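Putative peptidase (Chlamydophila abortus, PDB 3CE2) probably acts as a zinc-dependent oligopeptidase of the M3B family, degrading a variety of small bioactive peptides. Local coordinates at residues A[24-29]-A[90-95]; A[97-102]-A[367-372]; A[287-292]-A[505-510]. All blocks are in the same frame, centred on the assembly; numbering follows the deposited sequence.

Contact 1: A[24-29]-A[90-95]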
loop_
_atom_site.group_PDB
_atom_site.type_symbol
_atom_site.label_atom_id
_atom_site.label_comp_id
_atom_site.label_asym_id
_atom_site.label_seq_id
_atom_site.Cartn_x
_atom_site.Cartn_y
_atom_site.Cartn_z
ATOM N N TRP A 24 24.650 -3.140 1.637
ATOM C CA TRP A 24 24.444 -2.280 0.535
ATOM C C TRP A 24 25.601 -1.300 0.501
ATOM O O TRP A 24 26.284 -1.089 1.514
ATOM C CB TRP A 24 23.092 -1.563 0.609
ATOM C CG TRP A 24 22.765 -0.910 1.896
ATOM C CD1 TRP A 24 23.634 -0.365 2.800
ATOM C CD2 TRP A 24 21.452 -0.697 2.420
ATOM N NE1 TRP A 24 22.941 0.161 3.860
ATOM C CE2 TRP A 24 21.600 -0.033 3.656
ATOM C CE3 TRP A 24 20.162 -1.011 1.966
ATOM C CZ2 TRP A 24 20.506 0.324 4.447
ATOM C CZ3 TRP A 24 19.074 -0.651 2.751
ATOM C CH2 TRP A 24 19.255 0.010 3.976
ATOM N N ASP A 25 25.817 -0.736 -0.693
ATOM C CA ASP A 25 26.857 0.241 -0.957
ATOM C C ASP A 25 26.216 1.593 -1.205
ATOM O O ASP A 25 25.684 1.867 -2.292
ATOM C CB ASP A 25 27.698 -0.179 -2.164
ATOM C CG ASP A 25 28.687 0.911 -2.608
ATOM O OD1 ASP A 25 28.924 1.886 -1.867
ATOM O OD2 ASP A 25 29.234 0.787 -3.717
ATOM N N ILE A 26 26.292 2.438 -0.188
ATOM C CA ILE A 26 25.671 3.739 -0.218
ATOM C C ILE A 26 26.667 4.839 -0.550
ATOM O O ILE A 26 26.330 6.015 -0.490
ATOM C CB ILE A 26 25.048 4.042 1.143
ATOM C CG1 ILE A 26 26.132 3.991 2.233
ATOM C CG2 ILE A 26 23.911 3.046 1.444
ATOM C CD1 ILE A 26 25.708 4.626 3.540
ATOM N N THR A 27 27.895 4.469 -0.888
ATOM C CA THR A 27 28.914 5.460 -1.253
ATOM C C THR A 27 28.565 6.278 -2.508
ATOM O O THR A 27 28.869 7.462 -2.547
ATOM C CB THR A 27 30.331 4.839 -1.395
ATOM O OG1 THR A 27 30.270 3.705 -2.265
ATOM C CG2 THR A 27 30.869 4.377 -0.044
ATOM N N PRO A 28 27.918 5.663 -3.534
ATOM C CA PRO A 28 27.431 6.491 -4.665
ATOM C C PRO A 28 26.624 7.726 -4.246
ATOM O O PRO A 28 26.571 8.701 -4.994
ATOM C CB PRO A 28 26.550 5.528 -5.457
ATOM C CG PRO A 28 27.155 4.172 -5.195
ATOM C CD PRO A 28 27.625 4.227 -3.747
ATOM N N LEU A 29 26.003 7.706 -3.074
ATOM C CA LEU A 29 25.330 8.901 -2.576
ATOM C C LEU A 29 26.353 9.870 -2.001
ATOM O O LEU A 29 26.497 11.005 -2.468
ATOM C CB LEU A 29 24.308 8.544 -1.511
ATOM C CG LEU A 29 22.955 8.115 -2.055
ATOM C CD1 LEU A 29 22.402 7.034 -1.202
ATOM C CD2 LEU A 29 22.006 9.288 -2.055
ATOM N N ALA A 90 21.011 9.506 5.223
ATOM C CA ALA A 90 20.932 9.462 6.686
ATOM C C ALA A 90 20.036 8.311 7.194
ATOM O O ALA A 90 20.412 7.548 8.096
ATOM C CB ALA A 90 20.445 10.789 7.216
ATOM N N HIS A 91 18.859 8.188 6.594
ATOM C CA HIS A 91 17.880 7.161 6.974
ATOM C C HIS A 91 18.415 5.739 6.736
ATOM O O HIS A 91 18.231 4.844 7.559
ATOM C CB HIS A 91 16.559 7.414 6.231
ATOM C CG HIS A 91 15.642 6.237 6.196
ATOM N ND1 HIS A 91 15.551 5.394 5.102
ATOM C CD2 HIS A 91 14.766 5.763 7.117
ATOM C CE1 HIS A 91 14.670 4.444 5.358
ATOM N NE2 HIS A 91 14.175 4.647 6.570
ATOM N N LEU A 92 19.084 5.532 5.611
ATOM C CA LEU A 92 19.644 4.225 5.322
ATOM C C LEU A 92 20.735 3.918 6.344
ATOM O O LEU A 92 20.850 2.783 6.799
ATOM C CB LEU A 92 20.235 4.179 3.908
ATOM C CG LEU A 92 19.367 4.257 2.655
ATOM C CD1 LEU A 92 20.273 4.138 1.413
ATOM C CD2 LEU A 92 18.290 3.185 2.644
ATOM N N THR A 93 21.541 4.931 6.682
ATOM C CA THR A 93 22.652 4.777 7.633
ATOM C C THR A 93 22.116 4.387 9.018
ATOM O O THR A 93 22.562 3.414 9.619
ATOM C CB THR A 93 23.518 6.082 7.718
ATOM O OG1 THR A 93 24.257 6.252 6.496
ATOM C CG2 THR A 93 24.502 6.030 8.895
ATOM N N HIS A 94 21.129 5.144 9.480
ATOM C CA HIS A 94 20.406 4.878 10.701
ATOM C C HIS A 94 19.846 3.466 10.781
ATOM O O HIS A 94 19.852 2.858 11.833
ATOM C CB HIS A 94 19.284 5.907 10.840
ATOM C CG HIS A 94 18.327 5.628 11.957
ATOM N ND1 HIS A 94 18.691 5.689 13.287
ATOM C CD2 HIS A 94 17.006 5.321 11.943
ATOM C CE1 HIS A 94 17.636 5.427 14.040
ATOM N NE2 HIS A 94 16.600 5.200 13.251
ATOM N N ASP A 95 19.353 2.931 9.674
ATOM C CA ASP A 95 18.688 1.643 9.729
ATOM C C ASP A 95 19.666 0.483 9.844
ATOM O O ASP A 95 19.277 -0.650 10.177
ATOM C CB ASP A 95 17.773 1.468 8.526
ATOM C CG ASP A 95 16.483 2.253 8.660
ATOM O OD1 ASP A 95 16.221 2.785 9.761
ATOM O OD2 ASP A 95 15.731 2.341 7.663
#
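Leu92 reaches Trp24 and Ile26 with its CG anti to the carbonyl carbon (chi1 -68°) and its CD1 carried on anti to CA (chi2 -178°), while Trp24 holds CG between its backbone N and carbonyl carbon (chi1 49°). The arrangement is a loop packed on a helix: segment 24-29, in the loop leading to helix 33-42, rests against helix 66-96 in this largely helical M3 peptidase. The two methyls of Leu92 divide the work. CD2 meets the benzo end of the indole, 3.6 Å from Trp24 CH2, and CD1 lies 3.8 Å from CG2 of Ile26, whose side chain slides past that of Leu92 in the opposite direction. Leu29 adds a looser touch, its CD1 standing 4.4 Å from Leu92 CD1. The indole also turns an edge to the helix backbone, with Trp24 CZ2 3.4 Å from Leu92 O and the oxygen near the ring plane. No hydrogen bond joins the two segments, and the contact is mainly apolar and buried. Beyond the two segments Trp24 NE1 is hydrogen-bonded to Gln96 OE1, which would help to set the rotation of the indole. Tyr375 and Tyr385, from the small mixed sheet, pack on Leu92 as well, so that the leucine lies where loop, helix and sheet meet. One helix position further on, the hydroxyl of Thr93 is hydrogen-bonded to Tyr89 O, and the side chains of Ile26 and Thr93 cross at about a right angle, bringing Ile26 CD1 to 3.7 Å from Thr93 OG1.

Contact 2: A[97-102]-A[367-372]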
loop_
_atom_site.group_PDB
_atom_site.type_symbol
_atom_site.label_atom_id
_atom_site.label_comp_id
_atom_site.label_asym_id
_atom_site.label_seq_id
_atom_site.Cartn_x
_atom_site.Cartn_y
_atom_site.Cartn_z
ATOM N N ASP A 97 21.916 0.332 12.088
ATOM C CA ASP A 97 22.060 0.202 13.543
ATOM C C ASP A 97 21.271 1.318 14.238
ATOM O O ASP A 97 21.720 2.448 14.330
ATOM C CB ASP A 97 23.542 0.247 13.935
ATOM C CG ASP A 97 23.762 0.215 15.447
ATOM O OD1 ASP A 97 22.784 0.065 16.234
ATOM O OD2 ASP A 97 24.942 0.358 15.847
ATOM N N ILE A 98 20.085 1.005 14.730
ATOM C CA ILE A 98 19.141 2.066 15.077
ATOM C C ILE A 98 19.463 2.790 16.386
ATOM O O ILE A 98 18.874 3.829 16.705
ATOM C CB ILE A 98 17.697 1.561 15.041
ATOM C CG1 ILE A 98 17.460 0.509 16.134
ATOM C CG2 ILE A 98 17.382 0.983 13.637
ATOM C CD1 ILE A 98 16.001 -0.045 16.160
ATOM N N THR A 99 20.424 2.254 17.129
ATOM C CA THR A 99 20.811 2.869 18.393
ATOM C C THR A 99 22.035 3.766 18.260
ATOM O O THR A 99 22.298 4.584 19.129
ATOM C CB THR A 99 21.137 1.834 19.450
ATOM O OG1 THR A 99 22.414 1.267 19.148
ATOM C CG2 THR A 99 20.058 0.755 19.510
ATOM N N ASN A 100 22.795 3.602 17.188
ATOM C CA ASN A 100 23.893 4.509 16.922
ATOM C C ASN A 100 23.560 5.996 17.065
ATOM O O ASN A 100 22.641 6.499 16.408
ATOM C CB ASN A 100 24.431 4.261 15.536
ATOM C CG ASN A 100 25.717 4.986 15.304
ATOM O OD1 ASN A 100 25.746 6.213 15.164
ATOM N ND2 ASN A 100 26.798 4.239 15.285
ATOM N N GLN A 101 24.334 6.703 17.891
ATOM C CA GLN A 101 23.988 8.080 18.283
ATOM C C GLN A 101 24.145 9.110 17.165
ATOM O O GLN A 101 23.354 10.061 17.046
ATOM C CB GLN A 101 24.763 8.527 19.530
ATOM C CG GLN A 101 24.232 9.846 20.138
ATOM C CD GLN A 101 22.667 9.976 20.108
ATOM O OE1 GLN A 101 21.936 9.226 20.791
ATOM N NE2 GLN A 101 22.166 10.952 19.323
ATOM N N GLU A 102 25.174 8.930 16.352
ATOM C CA GLU A 102 25.387 9.796 15.203
ATOM C C GLU A 102 24.336 9.472 14.112
ATOM O O GLU A 102 23.689 10.369 13.567
ATOM C CB GLU A 102 26.802 9.596 14.694
ATOM C CG GLU A 102 27.218 10.577 13.663
ATOM C CD GLU A 102 28.547 10.197 13.067
ATOM O OE1 GLU A 102 29.565 10.824 13.440
ATOM O OE2 GLU A 102 28.574 9.258 12.243
ATOM N N ASN A 367 21.670 -7.783 11.753
ATOM C CA ASN A 367 22.740 -7.527 12.701
ATOM C C ASN A 367 22.184 -6.793 13.904
ATOM O O ASN A 367 21.041 -6.324 13.886
ATOM C CB ASN A 367 23.927 -6.791 12.069
ATOM C CG ASN A 367 23.555 -5.420 11.507
ATOM O OD1 ASN A 367 23.539 -5.229 10.286
ATOM N ND2 ASN A 367 23.266 -4.465 12.386
ATOM N N LEU A 368 22.983 -6.693 14.951
ATOM C CA LEU A 368 22.496 -6.123 16.183
ATOM C C LEU A 368 21.893 -4.757 15.887
ATOM O O LEU A 368 22.564 -3.895 15.336
ATOM C CB LEU A 368 23.630 -5.993 17.198
ATOM C CG LEU A 368 23.158 -5.500 18.569
ATOM C CD1 LEU A 368 22.516 -6.632 19.387
ATOM C CD2 LEU A 368 24.319 -4.867 19.290
ATOM N N ASN A 369 20.616 -4.582 16.217
ATOM C CA ASN A 369 19.954 -3.284 16.105
ATOM C C ASN A 369 19.683 -2.730 14.699
ATOM O O ASN A 369 19.383 -1.533 14.543
ATOM C CB ASN A 369 20.681 -2.261 16.964
ATOM C CG ASN A 369 20.555 -2.570 18.449
ATOM O OD1 ASN A 369 21.519 -2.452 19.187
ATOM N ND2 ASN A 369 19.361 -2.988 18.882
ATOM N N LYS A 370 19.788 -3.599 13.688
ATOM C CA LYS A 370 19.380 -3.266 12.339
ATOM C C LYS A 370 17.859 -3.148 12.305
ATOM O O LYS A 370 17.185 -3.940 12.949
ATOM C CB LYS A 370 19.835 -4.359 11.375
ATOM C CG LYS A 370 19.580 -4.008 9.893
ATOM C CD LYS A 370 19.993 -5.165 9.004
ATOM C CE LYS A 370 19.653 -4.936 7.553
ATOM N NZ LYS A 370 20.333 -5.974 6.713
ATOM N N ARG A 371 17.317 -2.163 11.585
ATOM C CA ARG A 371 15.855 -2.034 11.432
ATOM C C ARG A 371 15.240 -3.392 11.073
ATOM O O ARG A 371 15.831 -4.165 10.308
ATOM C CB ARG A 371 15.514 -1.001 10.356
ATOM C CG ARG A 371 14.014 -0.785 10.109
ATOM C CD ARG A 371 13.407 -0.062 11.289
ATOM N NE ARG A 371 13.981 1.282 11.456
ATOM C CZ ARG A 371 13.935 1.999 12.584
ATOM N NH1 ARG A 371 13.350 1.503 13.671
ATOM N NH2 ARG A 371 14.485 3.210 12.634
ATOM N N SER A 372 14.064 -3.681 11.626
ATOM C CA SER A 372 13.343 -4.938 11.351
ATOM C C SER A 372 12.616 -4.974 10.005
ATOM O O SER A 372 12.359 -3.925 9.373
ATOM C CB SER A 372 12.278 -5.166 12.425
ATOM O OG SER A 372 12.804 -5.945 13.472
#
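Ile98 N donates to Asn369 O, the one hydrogen bond between the segments, at 2.6 Å and fairly straight (161° at the hydrogen). Beside it, the Ile98 side chain crosses that of Arg371 at about a right angle and sets CG2 over the centre of one guanidinium face, 3.7 Å from Arg371 CZ. Bends at chi2 (71°) and chi3 (63°) fold the arginine chain, turning first CD and then NE. On the other flank Asp97 and Asn369 lie side by side with carboxylate and amide nearly parallel, Asp97 OD1 coming 3.2 Å from Asn369 CB. Thr99 crosses the same asparagine, its CG2 3.5 Å from Asn369 CG.

In the next shell, Thr99 OG1 donates to Asp97 OD1 at 3.2 Å, which ties the carboxylate to its own segment, and Asn367 ND2 reaches Leu368 O at 3.1 Å. Further out, Arg371 NE forms a salt bridge with Asp95, and Lys370 NZ one with Asp363. The whole is a meeting of two beta turns at the surface: a type I turn from Asp97 to Asn100, which ends on Asn100, the N-cap residue of helix 101-120, and a type II turn from Asn367 to Lys370, with Asn369 at its left-handed third position.

Contact 3: A[287-292]-A[505-510]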
loop_
_atom_site.group_PDB
_atom_site.type_symbol
_atom_site.label_atom_id
_atom_site.label_comp_id
_atom_site.label_asym_id
_atom_site.label_seq_id
_atom_site.Cartn_x
_atom_site.Cartn_y
_atom_site.Cartn_z
ATOM N N ILE A 287 -19.191 -5.797 -9.825
ATOM C CA ILE A 287 -18.637 -6.970 -10.500
ATOM C C ILE A 287 -18.144 -8.000 -9.493
ATOM O O ILE A 287 -18.355 -9.197 -9.664
ATOM C CB ILE A 287 -17.530 -6.618 -11.526
ATOM C CG1 ILE A 287 -18.115 -6.534 -12.935
ATOM C CG2 ILE A 287 -16.546 -7.723 -11.606
ATOM C CD1 ILE A 287 -18.989 -5.290 -13.201
ATOM N N VAL A 288 -17.508 -7.528 -8.427
ATOM C CA VAL A 288 -16.979 -8.432 -7.434
ATOM C C VAL A 288 -18.102 -9.204 -6.743
ATOM O O VAL A 288 -18.021 -10.421 -6.618
ATOM C CB VAL A 288 -16.081 -7.710 -6.421
ATOM C CG1 VAL A 288 -15.801 -8.616 -5.253
ATOM C CG2 VAL A 288 -14.766 -7.343 -7.081
ATOM N N LYS A 289 -19.156 -8.511 -6.319
ATOM C CA LYS A 289 -20.319 -9.202 -5.751
ATOM C C LYS A 289 -20.890 -10.252 -6.700
ATOM O O LYS A 289 -21.221 -11.349 -6.272
ATOM C CB LYS A 289 -21.425 -8.218 -5.397
ATOM C CG LYS A 289 -21.129 -7.379 -4.183
ATOM C CD LYS A 289 -22.287 -6.433 -3.872
ATOM C CE LYS A 289 -21.929 -5.521 -2.709
ATOM N NZ LYS A 289 -23.102 -4.707 -2.281
ATOM N N LYS A 290 -21.015 -9.922 -7.987
ATOM C CA LYS A 290 -21.507 -10.909 -8.937
ATOM C C LYS A 290 -20.553 -12.080 -9.118
ATOM O O LYS A 290 -20.928 -13.055 -9.759
ATOM C CB LYS A 290 -21.806 -10.301 -10.296
ATOM C CG LYS A 290 -23.021 -9.383 -10.359
ATOM C CD LYS A 290 -23.153 -8.888 -11.778
ATOM C CE LYS A 290 -23.513 -7.418 -11.821
ATOM N NZ LYS A 290 -22.747 -6.695 -12.886
ATOM N N ASN A 291 -19.330 -12.003 -8.578
ATOM C CA ASN A 291 -18.432 -13.158 -8.634
ATOM C C ASN A 291 -18.220 -13.821 -7.301
ATOM O O ASN A 291 -17.306 -14.665 -7.150
ATOM C CB ASN A 291 -17.099 -12.823 -9.259
ATOM C CG ASN A 291 -17.238 -12.370 -10.696
ATOM O OD1 ASN A 291 -16.940 -13.113 -11.624
ATOM N ND2 ASN A 291 -17.706 -11.147 -10.881
ATOM N N SER A 292 -19.101 -13.477 -6.360
ATOM C CA SER A 292 -19.144 -14.121 -5.052
ATOM C C SER A 292 -18.974 -15.620 -5.173
ATOM O O SER A 292 -18.349 -16.255 -4.301
ATOM C CB SER A 292 -20.420 -13.772 -4.269
ATOM O OG SER A 292 -21.550 -13.520 -5.102
ATOM N N GLN A 505 -21.938 -9.383 4.496
ATOM C CA GLN A 505 -21.258 -10.667 4.701
ATOM C C GLN A 505 -22.023 -11.716 3.948
ATOM O O GLN A 505 -21.479 -12.720 3.478
ATOM C CB GLN A 505 -21.219 -11.041 6.169
ATOM C CG GLN A 505 -20.281 -10.160 6.974
ATOM C CD GLN A 505 -20.388 -10.440 8.435
ATOM O OE1 GLN A 505 -21.381 -10.084 9.058
ATOM N NE2 GLN A 505 -19.382 -11.093 8.998
ATOM N N ASN A 506 -23.305 -11.450 3.815
ATOM C CA ASN A 506 -24.171 -12.372 3.169
ATOM C C ASN A 506 -24.001 -12.392 1.673
ATOM O O ASN A 506 -23.831 -13.458 1.096
ATOM C CB ASN A 506 -25.598 -12.057 3.532
ATOM C CG ASN A 506 -26.290 -13.254 4.033
ATOM O OD1 ASN A 506 -26.572 -14.171 3.265
ATOM N ND2 ASN A 506 -26.504 -13.309 5.349
ATOM N N GLU A 507 -24.031 -11.221 1.045
ATOM C CA GLU A 507 -23.771 -11.131 -0.398
ATOM C C GLU A 507 -22.458 -11.812 -0.773
ATOM O O GLU A 507 -22.331 -12.328 -1.872
ATOM C CB GLU A 507 -23.798 -9.674 -0.908
ATOM C CG GLU A 507 -25.124 -8.959 -0.667
ATOM C CD GLU A 507 -25.164 -7.530 -1.222
ATOM O OE1 GLU A 507 -25.156 -7.387 -2.466
ATOM O OE2 GLU A 507 -25.225 -6.548 -0.425
ATOM N N PHE A 508 -21.489 -11.843 0.133
ATOM C CA PHE A 508 -20.191 -12.382 -0.228
ATOM C C PHE A 508 -20.040 -13.810 0.198
ATOM O O PHE A 508 -19.443 -14.613 -0.499
ATOM C CB PHE A 508 -19.065 -11.569 0.401
ATOM C CG PHE A 508 -18.806 -10.261 -0.282
ATOM C CD1 PHE A 508 -17.742 -10.113 -1.148
ATOM C CD2 PHE A 508 -19.616 -9.175 -0.055
ATOM C CE1 PHE A 508 -17.512 -8.908 -1.787
ATOM C CE2 PHE A 508 -19.371 -7.957 -0.679
ATOM C CZ PHE A 508 -18.321 -7.836 -1.547
ATOM N N TYR A 509 -20.579 -14.142 1.354
ATOM C CA TYR A 509 -20.196 -15.384 1.976
ATOM C C TYR A 509 -21.375 -16.280 2.233
ATOM O O TYR A 509 -21.198 -17.412 2.706
ATOM C CB TYR A 509 -19.499 -15.073 3.298
ATOM C CG TYR A 509 -18.204 -14.309 3.148
ATOM C CD1 TYR A 509 -17.082 -14.910 2.587
ATOM C CD2 TYR A 509 -18.101 -12.997 3.579
ATOM C CE1 TYR A 509 -15.890 -14.223 2.457
ATOM C CE2 TYR A 509 -16.925 -12.293 3.435
ATOM C CZ TYR A 509 -15.818 -12.909 2.882
ATOM O OH TYR A 509 -14.645 -12.192 2.738
ATOM N N GLY A 510 -22.573 -15.766 1.936
ATOM C CA GLY A 510 -23.849 -16.457 2.192
ATOM C C GLY A 510 -23.959 -17.899 1.710
ATOM O O GLY A 510 -24.491 -18.760 2.414
#
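Lys289 lies obliquely across both Phe508 and Glu507, and its extended chain serves each in turn. The aliphatic start packs obliquely against the ring, with Lys289 CG 3.9 Å from Phe508 CZ. Farther along, Lys289 CD passes 3.3 Å from Glu507 OE1, and the ammonium closes a salt bridge with the carboxylate. This bridge is evenly forked but weak: Lys289 NZ is 3.4 Å from Glu507 OE1 and equally far from OE2. Glu507 comes to meet it with an extended chain of its own, CG lying anti to the carbonyl carbon (chi1 -59°). Val288, one residue before Lys289, also meets Phe508 at a slant, its CG1 3.9 Å from Phe508 CE1.

Ser292 turns its CB toward the other backbone, 3.4 Å from Glu507 O, and its backbone N is hydrogen-bonded to Lys289 O, closing the type I turn from Lys289 to Ser292. Helix 451-487 adds Phe470 and Val473 to the packing on Val288, and Leu474 to that on Phe508. The arrangement is a junction of helix ends within the helical M3 peptidase fold: the turn linking helices 278-289 and 292-306 abuts the C-terminal part of helix 494-509, with a buried aromatic inside and a salt bridge toward the surface, where Glu507 is exposed.

In the fold
Contacts 1 and 2 are neighbours, their centres 13 Å apart, and follow one another along the chain: 90-95 lies near the end of helix 66-96, and segment 97-102 leads on into helix 101-120. They touch through the Asp95-Arg371 salt bridge, which joins this helical corner to the loop between strands 362-363 and 375-377. Contact 3 lies on the opposite side of the chain's centre, its centre about 47 Å from the centre of either, and its segments alternate with those of contact 2. Contacts 2 and 3 each join segments over 200 residues apart, contact 1 segments about 60 apart. Contacts 1 and 2 are remote from the zinc sites; the Lys289 side chain is about 11 Å from that of His484, which binds zinc with His488, away from the HExxH site of His402, His406 and Glu430.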